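Local structure of PKS (Streptomyces albus, 4OQJ) at residues A[196-200]-A[441-445]; A[616-622]-A[636-642]; A[498-503]-A[688-694]. The protein probably works as a ketosynthase, joining acyl groups held on carrier proteins by carbon–carbon bond formation in the biosynthesis of the antibiotic oxazolomycin. One frame throughout, in Å; residues are numbered along the deposited sequence.

How the interactions relate
The three contacts form a series from buried core to surface. Interaction 1 is entirely apolar across its segments, a helix laid on a strand inside the ketosynthase, with every touching residue buried. Interaction 3, about 31 Å away between centres, is mixed: a helix receives a late loop through side-chain-to-backbone hydrogen bonds along most of its length, ending in the apolar packing of a leucine. Interaction 2 lies furthest out, on the opposite side of the chain's centre from interaction 1, and relies on backbone bonds and an arginine stacked on an exposed histidine. No two share a helix or strand, and none touches another; in sequence, interaction 2 falls between the two segments of interaction 3.

Interaction 1: A[196-200]-A[441-445]; sequences SLVAV and TNAHV
Leu197 and Ala443 meet carbon to carbon at the middle of this contact, with Leu197 CB 3.6 Å from Ala443 CB. Because the alanine has nothing beyond CB, the helix can settle low over the strand here, and the two backbones make their nearest approach at this pair. The packing spreads from here both ways along the strand. The isobutyl end of Leu197, its CG set beside the backbone N (chi1 -60°), carries CD2 to within 4.3 Å of Val445 CG2. One turn on, Val200 CG1 comes to that same methyl at 4.5 Å, so that two helix residues share one valine branch. In the other direction Val198 and Thr441 cross at about a right angle, Val198 CG2 lying 3.9 Å from Thr441 CG2.

Thr441 divides its duties. With CG2 anti to the backbone N, its methyl is given to the helix while OG1 finds hydrogen bonds with Asn289 and with Ser186 O of the second subunit; this end of the contact is part of the interface with that subunit. Asn442 and His444 alternate to the other side of the strand; the His444 ring is held there by a bond between ND1 and Ser434 OG. The short segments cross at 63°.

The layering is that of the thiolase fold, five-layered alpha-beta-alpha-beta-alpha: helices 195-209 and 376-390 pack together against the sheet, the latter through Met378 and Leu381, consistent with the buried central helical layer. In ketosynthases the nucleophilic cysteine characteristically sits at the N-terminal end of the buried helix that corresponds to 195-209. Strand 441-448 runs between strands 280-289 and 430-436, and helix 302-316 covers the sheet face that carries Asn442 and His444.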
loop_
_atom_site.group_PDB
_atom_site.type_symbol
_atom_site.label_atom_id
_atom_site.label_comp_id
_atom_site.label_asym_id
_atom_site.label_seq_id
_atom_site.Cartn_x
_atom_site.Cartn_y
_atom_site.Cartn_z
ATOM N N SER A 196 -6.625 7.260 4.480
ATOM C CA SER A 196 -7.161 7.899 3.283
ATOM C C SER A 196 -6.123 8.582 2.434
ATOM O O SER A 196 -6.120 8.422 1.211
ATOM C CB SER A 196 -8.225 8.954 3.651
ATOM O OG SER A 196 -9.428 8.353 4.071
ATOM N N LEU A 197 -5.305 9.423 3.054
ATOM C CA LEU A 197 -4.318 10.185 2.293
ATOM C C LEU A 197 -3.111 9.352 1.891
ATOM O O LEU A 197 -2.498 9.616 0.867
ATOM C CB LEU A 197 -3.884 11.404 3.090
ATOM C CG LEU A 197 -5.009 12.388 3.449
ATOM C CD1 LEU A 197 -4.411 13.665 4.049
ATOM C CD2 LEU A 197 -5.917 12.720 2.249
ATOM N N VAL A 198 -2.773 8.334 2.672
ATOM C CA VAL A 198 -1.767 7.365 2.236
ATOM C C VAL A 198 -2.250 6.646 0.969
ATOM O O VAL A 198 -1.480 6.470 0.028
ATOM C CB VAL A 198 -1.432 6.351 3.351
ATOM C CG1 VAL A 198 -0.472 5.274 2.853
ATOM C CG2 VAL A 198 -0.821 7.074 4.559
ATOM N N ALA A 199 -3.528 6.266 0.915
ATOM C CA ALA A 199 -4.053 5.613 -0.276
ATOM C C ALA A 199 -3.946 6.571 -1.459
ATOM O O ALA A 199 -3.551 6.175 -2.563
ATOM C CB ALA A 199 -5.491 5.173 -0.065
ATOM N N VAL A 200 -4.283 7.842 -1.221
ATOM C CA VAL A 200 -4.153 8.860 -2.257
ATOM C C VAL A 200 -2.691 8.962 -2.700
ATOM O O VAL A 200 -2.392 9.023 -3.892
ATOM C CB VAL A 200 -4.670 10.237 -1.766
ATOM C CG1 VAL A 200 -4.252 11.360 -2.710
ATOM C CG2 VAL A 200 -6.195 10.221 -1.649
ATOM N N THR A 441 2.158 7.288 11.206
ATOM C CA THR A 441 2.324 7.534 9.776
ATOM C C THR A 441 1.526 8.785 9.419
ATOM O O THR A 441 0.315 8.852 9.638
ATOM C CB THR A 441 1.911 6.328 8.930
ATOM O OG1 THR A 441 2.941 5.341 9.028
ATOM C CG2 THR A 441 1.746 6.714 7.449
ATOM N N ASN A 442 2.250 9.780 8.900
ATOM C CA ASN A 442 1.718 11.094 8.578
ATOM C C ASN A 442 1.608 11.301 7.092
ATOM O O ASN A 442 2.444 10.829 6.349
ATOM C CB ASN A 442 2.619 12.180 9.144
ATOM C CG ASN A 442 2.920 11.979 10.610
ATOM O OD1 ASN A 442 2.010 11.826 11.409
ATOM N ND2 ASN A 442 4.213 11.979 10.973
ATOM N N ALA A 443 0.591 12.038 6.665
ATOM C CA ALA A 443 0.399 12.359 5.265
ATOM C C ALA A 443 -0.047 13.808 5.108
ATOM O O ALA A 443 -0.753 14.347 5.970
ATOM C CB ALA A 443 -0.612 11.436 4.652
ATOM N N HIS A 444 0.385 14.437 4.022
ATOM C CA HIS A 444 -0.057 15.788 3.673
ATOM C C HIS A 444 -0.143 15.874 2.154
ATOM O O HIS A 444 0.733 15.389 1.444
ATOM C CB HIS A 444 0.895 16.841 4.234
ATOM C CG HIS A 444 0.395 18.257 4.125
ATOM N ND1 HIS A 444 -0.469 18.819 5.046
ATOM C CD2 HIS A 444 0.658 19.226 3.214
ATOM C CE1 HIS A 444 -0.700 20.081 4.712
ATOM N NE2 HIS A 444 -0.021 20.354 3.613
ATOM N N VAL A 445 -1.224 16.467 1.671
ATOM C CA VAL A 445 -1.531 16.563 0.249
ATOM C C VAL A 445 -1.738 18.037 -0.129
ATOM O O VAL A 445 -2.417 18.791 0.592
ATOM C CB VAL A 445 -2.781 15.738 -0.077
ATOM C CG1 VAL A 445 -3.248 15.939 -1.521
ATOM C CG2 VAL A 445 -2.509 14.283 0.208
#

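Interaction 2: A[616-622]-A[636-642]; sequences PVVAADR and IGAQHTA
Backbone hydrogen bonds link Val617 and Ala619 to Gln639, which sits between them in a single parallel bridge opposite Val618. Gln639 N donates to Val617 O at 2.8 Å, and Ala619 N returns a bond to Gln639 O at 2.9 Å. A water donates to Ala620 O and, weakly, to His640 O, continuing the polar link where the two segments near the surface.

The side-chain polar contacts gather round Arg622. Its first torsion (CG anti to the carbonyl carbon, chi1 -45°) aims the side chain toward 636-642, and the extension from CG to NE gives it the reach: NE donates to Ala619 O at 2.8 Å, nearly straight (171°) and on a lone pair, while NH2 reaches Ala638 O at 2.8 Å. That second donor approaches from above the carbonyl plane, and NH2 adds a weak bond to Gln639 O. The oxygens near its plane fix the orientation of the guanidinium, and the His640 ring stacks on one of its faces, centres 3.6 Å apart and planes 12° from parallel.

Apolar packing fills in the rest. Val617 CG1 lies 4.2 Å from Ala638 CB and its CG2 meets Ile636 CD1, while Val618 CG1 rests 3.8 Å from Thr641 CA.

Strand 617-618, helix 627-635 and segment 636-642 make a strand-helix-return unit: Gly637 closes the helix in a Schellman motif, and the return lies parallel beside the edge strand, joined to it by the one bridge. Strand 617-618 borders the parallel sheet beside strand 547-549, Leu633 of helix 627-635 packs against Ala619 and Ala638, and helix 594-610 meets Val617 and Ile636.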
loop_
_atom_site.group_PDB
_atom_site.type_symbol
_atom_site.label_atom_id
_atom_site.label_comp_id
_atom_site.label_asym_id
_atom_site.label_seq_id
_atom_site.Cartn_x
_atom_site.Cartn_y
_atom_site.Cartn_z
ATOM N N PRO A 616 -31.136 -7.987 -37.241
ATOM C CA PRO A 616 -31.311 -8.432 -38.629
ATOM C C PRO A 616 -32.035 -7.416 -39.501
ATOM O O PRO A 616 -32.943 -6.718 -39.036
ATOM C CB PRO A 616 -32.153 -9.710 -38.495
ATOM C CG PRO A 616 -31.946 -10.170 -37.110
ATOM C CD PRO A 616 -31.705 -8.945 -36.275
ATOM N N VAL A 617 -31.609 -7.339 -40.756
ATOM C CA VAL A 617 -32.301 -6.574 -41.771
ATOM C C VAL A 617 -33.263 -7.507 -42.482
ATOM O O VAL A 617 -32.845 -8.523 -43.037
ATOM C CB VAL A 617 -31.325 -5.944 -42.789
ATOM C CG1 VAL A 617 -32.083 -5.225 -43.901
ATOM C CG2 VAL A 617 -30.372 -4.979 -42.091
ATOM N N VAL A 618 -34.549 -7.161 -42.456
ATOM C CA VAL A 618 -35.573 -7.885 -43.211
ATOM C C VAL A 618 -35.997 -7.089 -44.447
ATOM O O VAL A 618 -36.455 -5.943 -44.349
ATOM C CB VAL A 618 -36.811 -8.181 -42.338
ATOM C CG1 VAL A 618 -37.878 -8.945 -43.134
ATOM C CG2 VAL A 618 -36.408 -8.978 -41.117
ATOM N N ALA A 619 -35.826 -7.702 -45.611
ATOM C CA ALA A 619 -36.309 -7.152 -46.873
ATOM C C ALA A 619 -37.286 -8.148 -47.500
ATOM O O ALA A 619 -36.885 -9.021 -48.273
ATOM C CB ALA A 619 -35.149 -6.865 -47.825
ATOM N N ALA A 620 -38.566 -8.000 -47.169
ATOM C CA ALA A 620 -39.573 -9.014 -47.490
ATOM C C ALA A 620 -40.122 -8.922 -48.919
ATOM O O ALA A 620 -40.607 -9.915 -49.458
ATOM C CB ALA A 620 -40.708 -8.926 -46.495
ATOM N N ASP A 621 -40.030 -7.739 -49.526
ATOM C CA ASP A 621 -40.594 -7.486 -50.851
ATOM C C ASP A 621 -39.559 -6.847 -51.785
ATOM O O ASP A 621 -39.387 -5.626 -51.794
ATOM C CB ASP A 621 -41.823 -6.581 -50.731
ATOM C CG ASP A 621 -42.434 -6.235 -52.082
ATOM O OD1 ASP A 621 -42.218 -6.993 -53.055
ATOM O OD2 ASP A 621 -43.135 -5.205 -52.171
ATOM N N ARG A 622 -38.894 -7.676 -52.587
ATOM C CA ARG A 622 -37.753 -7.237 -53.390
ATOM C C ARG A 622 -38.057 -7.192 -54.891
ATOM O O ARG A 622 -37.139 -7.118 -55.710
ATOM C CB ARG A 622 -36.561 -8.167 -53.144
ATOM C CG ARG A 622 -36.329 -8.494 -51.669
ATOM C CD ARG A 622 -35.028 -9.250 -51.465
ATOM N NE ARG A 622 -34.851 -9.670 -50.078
ATOM C CZ ARG A 622 -33.742 -10.225 -49.604
ATOM N NH1 ARG A 622 -32.698 -10.416 -50.402
ATOM N NH2 ARG A 622 -33.666 -10.579 -48.329
ATOM N N ILE A 636 -25.151 -8.191 -47.407
ATOM C CA ILE A 636 -25.369 -8.013 -45.970
ATOM C C ILE A 636 -26.235 -9.135 -45.408
ATOM O O ILE A 636 -26.597 -9.121 -44.237
ATOM C CB ILE A 636 -26.043 -6.653 -45.643
ATOM C CG1 ILE A 636 -27.465 -6.583 -46.222
ATOM C CG2 ILE A 636 -25.185 -5.506 -46.149
ATOM C CD1 ILE A 636 -28.275 -5.389 -45.730
ATOM N N GLY A 637 -26.597 -10.085 -46.259
ATOM C CA GLY A 637 -27.391 -11.223 -45.841
ATOM C C GLY A 637 -28.724 -10.824 -45.253
ATOM O O GLY A 637 -29.067 -11.238 -44.147
ATOM N N ALA A 638 -29.478 -10.016 -45.988
ATOM C CA ALA A 638 -30.793 -9.595 -45.529
ATOM C C ALA A 638 -31.750 -10.777 -45.542
ATOM O O ALA A 638 -31.802 -11.532 -46.503
ATOM C CB ALA A 638 -31.331 -8.466 -46.397
ATOM N N GLN A 639 -32.510 -10.932 -44.469
ATOM C CA GLN A 639 -33.496 -11.995 -44.388
ATOM C C GLN A 639 -34.745 -11.655 -45.216
ATOM O O GLN A 639 -35.006 -10.488 -45.518
ATOM C CB GLN A 639 -33.850 -12.247 -42.919
ATOM C CG GLN A 639 -32.632 -12.655 -42.081
ATOM C CD GLN A 639 -32.919 -12.714 -40.592
ATOM O OE1 GLN A 639 -34.071 -12.611 -40.163
ATOM N NE2 GLN A 639 -31.865 -12.880 -39.791
ATOM N N HIS A 640 -35.502 -12.680 -45.605
ATOM C CA HIS A 640 -36.750 -12.477 -46.334
ATOM C C HIS A 640 -37.940 -12.401 -45.379
ATOM O O HIS A 640 -39.023 -11.949 -45.760
ATOM C CB HIS A 640 -36.947 -13.588 -47.364
ATOM C CG HIS A 640 -35.956 -13.535 -48.483
ATOM N ND1 HIS A 640 -34.724 -14.151 -48.414
ATOM C CD2 HIS A 640 -35.997 -12.904 -49.679
ATOM C CE1 HIS A 640 -34.057 -13.916 -49.529
ATOM N NE2 HIS A 640 -34.804 -13.164 -50.315
ATOM N N THR A 641 -37.728 -12.837 -44.140
ATOM C CA THR A 641 -38.718 -12.657 -43.080
ATOM C C THR A 641 -38.109 -12.937 -41.699
ATOM O O THR A 641 -36.981 -13.423 -41.597
ATOM C CB THR A 641 -39.951 -13.562 -43.298
ATOM O OG1 THR A 641 -40.573 -13.835 -42.037
ATOM C CG2 THR A 641 -39.563 -14.878 -43.970
ATOM N N ALA A 642 -38.859 -12.608 -40.647
ATOM C CA ALA A 642 -38.433 -12.856 -39.267
ATOM C C ALA A 642 -39.476 -13.690 -38.524
ATOM O O ALA A 642 -40.682 -13.519 -38.725
ATOM C CB ALA A 642 -38.189 -11.537 -38.538
HETATM O O HOH W 1 -41.712 -12.403 -47.758
#

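Interaction 3: A[498-503]-A[688-694]; sequences AVAQTL and PVRRVPL
Pro688 O receives the first bond from the helix, donated by Gln501 NE2 at 3.1 Å. The extended Gln501 side chain lies across the backbone of the next residue, its CD 3.7 Å from Val689 CA, and Val689 CG1 also touches it. Its other amide atom, OE1, takes the N-H of Arg690 at 2.9 Å, with an angle of 168° at the hydrogen. One glutamine thus uses both ends of its amide: it accepts from Arg690 N and donates to Pro688 O, two residues apart on the loop.

Arg690 O then comes 3.4 Å from Ala498 CB, where the small side chain admits the loop close to the helix. Arg691 points away, its NE bonded to Gly122 O and its guanidinium in a cation-pi contact with Tyr123. At Val692 the backbone returns. With OG1 beside the backbone N (chi1 -59°), the Thr502 hydroxyl bridges loop and helix, accepting from Val692 N at 3.1 Å and donating to Ala498 O at 2.7 Å; Ala498 O takes Thr502 N as well, from the opposite face of its plane. Val692 CG1 packs on Ala498 CB.

Leu694 ends the run: its side chain reaches Thr502 tip to tip (CD1 to CG2, 3.8 Å) and crosses that of Leu503 at about a right angle, CD1 3.9 Å from Leu503 CG.

The loop's place between helix 496-505 and the ketosynthase residues Gly122, Tyr123 and Thr277 is consistent with the post-acyltransferase linker of modular polyketide synthases. Helix 496-505 is backed by strand 465-471 and helix 474-490, while Arg691 and Pro693 reach Asp276 and Thr277.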
loop_
_atom_site.group_PDB
_atom_site.type_symbol
_atom_site.label_atom_id
_atom_site.label_comp_id
_atom_site.label_asym_id
_atom_site.label_seq_id
_atom_site.Cartn_x
_atom_site.Cartn_y
_atom_site.Cartn_z
ATOM N N ALA A 498 -22.781 16.871 -23.749
ATOM C CA ALA A 498 -22.014 16.288 -22.654
ATOM C C ALA A 498 -22.885 15.338 -21.845
ATOM O O ALA A 498 -22.421 14.279 -21.402
ATOM C CB ALA A 498 -21.452 17.389 -21.762
ATOM N N VAL A 499 -24.148 15.712 -21.657
ATOM C CA VAL A 499 -25.086 14.867 -20.934
ATOM C C VAL A 499 -25.267 13.547 -21.688
ATOM O O VAL A 499 -25.208 12.467 -21.085
ATOM C CB VAL A 499 -26.438 15.564 -20.743
ATOM C CG1 VAL A 499 -27.477 14.606 -20.197
ATOM C CG2 VAL A 499 -26.294 16.750 -19.798
ATOM N N ALA A 500 -25.457 13.636 -23.005
ATOM C CA ALA A 500 -25.675 12.449 -23.832
ATOM C C ALA A 500 -24.454 11.558 -23.823
ATOM O O ALA A 500 -24.578 10.349 -23.689
ATOM C CB ALA A 500 -26.023 12.837 -25.267
ATOM N N GLN A 501 -23.278 12.160 -23.976
ATOM C CA GLN A 501 -22.029 11.406 -24.020
ATOM C C GLN A 501 -21.757 10.707 -22.697
ATOM O O GLN A 501 -21.404 9.522 -22.659
ATOM C CB GLN A 501 -20.859 12.329 -24.357
ATOM C CG GLN A 501 -20.867 12.863 -25.800
ATOM C CD GLN A 501 -19.916 14.044 -25.996
ATOM O OE1 GLN A 501 -19.536 14.723 -25.036
ATOM N NE2 GLN A 501 -19.521 14.284 -27.240
ATOM N N THR A 502 -21.916 11.446 -21.610
ATOM C CA THR A 502 -21.641 10.901 -20.286
ATOM C C THR A 502 -22.556 9.707 -20.021
ATOM O O THR A 502 -22.122 8.674 -19.533
ATOM C CB THR A 502 -21.831 11.954 -19.210
ATOM O OG1 THR A 502 -20.943 13.045 -19.473
ATOM C CG2 THR A 502 -21.552 11.379 -17.814
ATOM N N LEU A 503 -23.824 9.853 -20.376
ATOM C CA LEU A 503 -24.799 8.800 -20.136
ATOM C C LEU A 503 -24.511 7.547 -20.969
ATOM O O LEU A 503 -24.723 6.432 -20.499
ATOM C CB LEU A 503 -26.197 9.314 -20.436
ATOM C CG LEU A 503 -26.825 10.301 -19.441
ATOM C CD1 LEU A 503 -28.118 10.850 -20.026
ATOM C CD2 LEU A 503 -27.096 9.646 -18.094
ATOM N N PRO A 688 -15.402 15.714 -29.959
ATOM C CA PRO A 688 -14.774 15.730 -28.639
ATOM C C PRO A 688 -15.785 15.380 -27.554
ATOM O O PRO A 688 -16.877 15.942 -27.514
ATOM C CB PRO A 688 -14.286 17.173 -28.498
ATOM C CG PRO A 688 -15.203 17.961 -29.360
ATOM C CD PRO A 688 -15.530 17.069 -30.522
ATOM N N VAL A 689 -15.418 14.436 -26.699
ATOM C CA VAL A 689 -16.268 14.011 -25.598
ATOM C C VAL A 689 -15.965 14.859 -24.359
ATOM O O VAL A 689 -14.806 15.136 -24.068
ATOM C CB VAL A 689 -16.045 12.518 -25.290
ATOM C CG1 VAL A 689 -16.780 12.104 -24.032
ATOM C CG2 VAL A 689 -16.470 11.669 -26.484
ATOM N N ARG A 690 -17.008 15.283 -23.653
ATOM C CA ARG A 690 -16.848 15.960 -22.372
ATOM C C ARG A 690 -17.661 15.237 -21.307
ATOM O O ARG A 690 -18.886 15.222 -21.360
ATOM C CB ARG A 690 -17.297 17.418 -22.468
ATOM C CG ARG A 690 -16.478 18.257 -23.415
ATOM C CD ARG A 690 -15.172 18.701 -22.787
ATOM N NE ARG A 690 -14.451 19.612 -23.671
ATOM C CZ ARG A 690 -13.691 19.222 -24.691
ATOM N NH1 ARG A 690 -13.083 20.130 -25.442
ATOM N NH2 ARG A 690 -13.535 17.930 -24.965
ATOM N N ARG A 691 -16.978 14.612 -20.356
ATOM C CA ARG A 691 -17.653 13.930 -19.258
ATOM C C ARG A 691 -18.012 14.911 -18.146
ATOM O O ARG A 691 -17.174 15.713 -17.732
ATOM C CB ARG A 691 -16.763 12.814 -18.703
ATOM C CG ARG A 691 -16.713 11.627 -19.609
ATOM C CD ARG A 691 -15.649 10.671 -19.186
ATOM N NE ARG A 691 -15.734 9.422 -19.926
ATOM C CZ ARG A 691 -15.268 9.247 -21.157
ATOM N NH1 ARG A 691 -14.694 10.248 -21.815
ATOM N NH2 ARG A 691 -15.390 8.064 -21.731
ATOM N N VAL A 692 -19.247 14.843 -17.651
ATOM C CA VAL A 692 -19.700 15.793 -16.623
ATOM C C VAL A 692 -20.439 15.067 -15.505
ATOM O O VAL A 692 -21.045 14.013 -15.747
ATOM C CB VAL A 692 -20.620 16.881 -17.217
ATOM C CG1 VAL A 692 -19.881 17.685 -18.281
ATOM C CG2 VAL A 692 -21.887 16.262 -17.831
ATOM N N PRO A 693 -20.414 15.632 -14.287
ATOM C CA PRO A 693 -21.151 15.028 -13.170
ATOM C C PRO A 693 -22.657 14.972 -13.396
ATOM O O PRO A 693 -23.272 16.001 -13.651
ATOM C CB PRO A 693 -20.820 15.952 -11.987
ATOM C CG PRO A 693 -19.576 16.641 -12.369
ATOM C CD PRO A 693 -19.643 16.811 -13.854
ATOM N N LEU A 694 -23.234 13.777 -13.309
ATOM C CA LEU A 694 -24.681 13.598 -13.375
ATOM C C LEU A 694 -25.073 12.727 -12.189
ATOM O O LEU A 694 -24.194 12.180 -11.531
ATOM C CB LEU A 694 -25.097 12.948 -14.686
ATOM C CG LEU A 694 -24.766 13.734 -15.953
ATOM C CD1 LEU A 694 -24.970 12.868 -17.167
ATOM C CD2 LEU A 694 -25.636 14.970 -16.047
#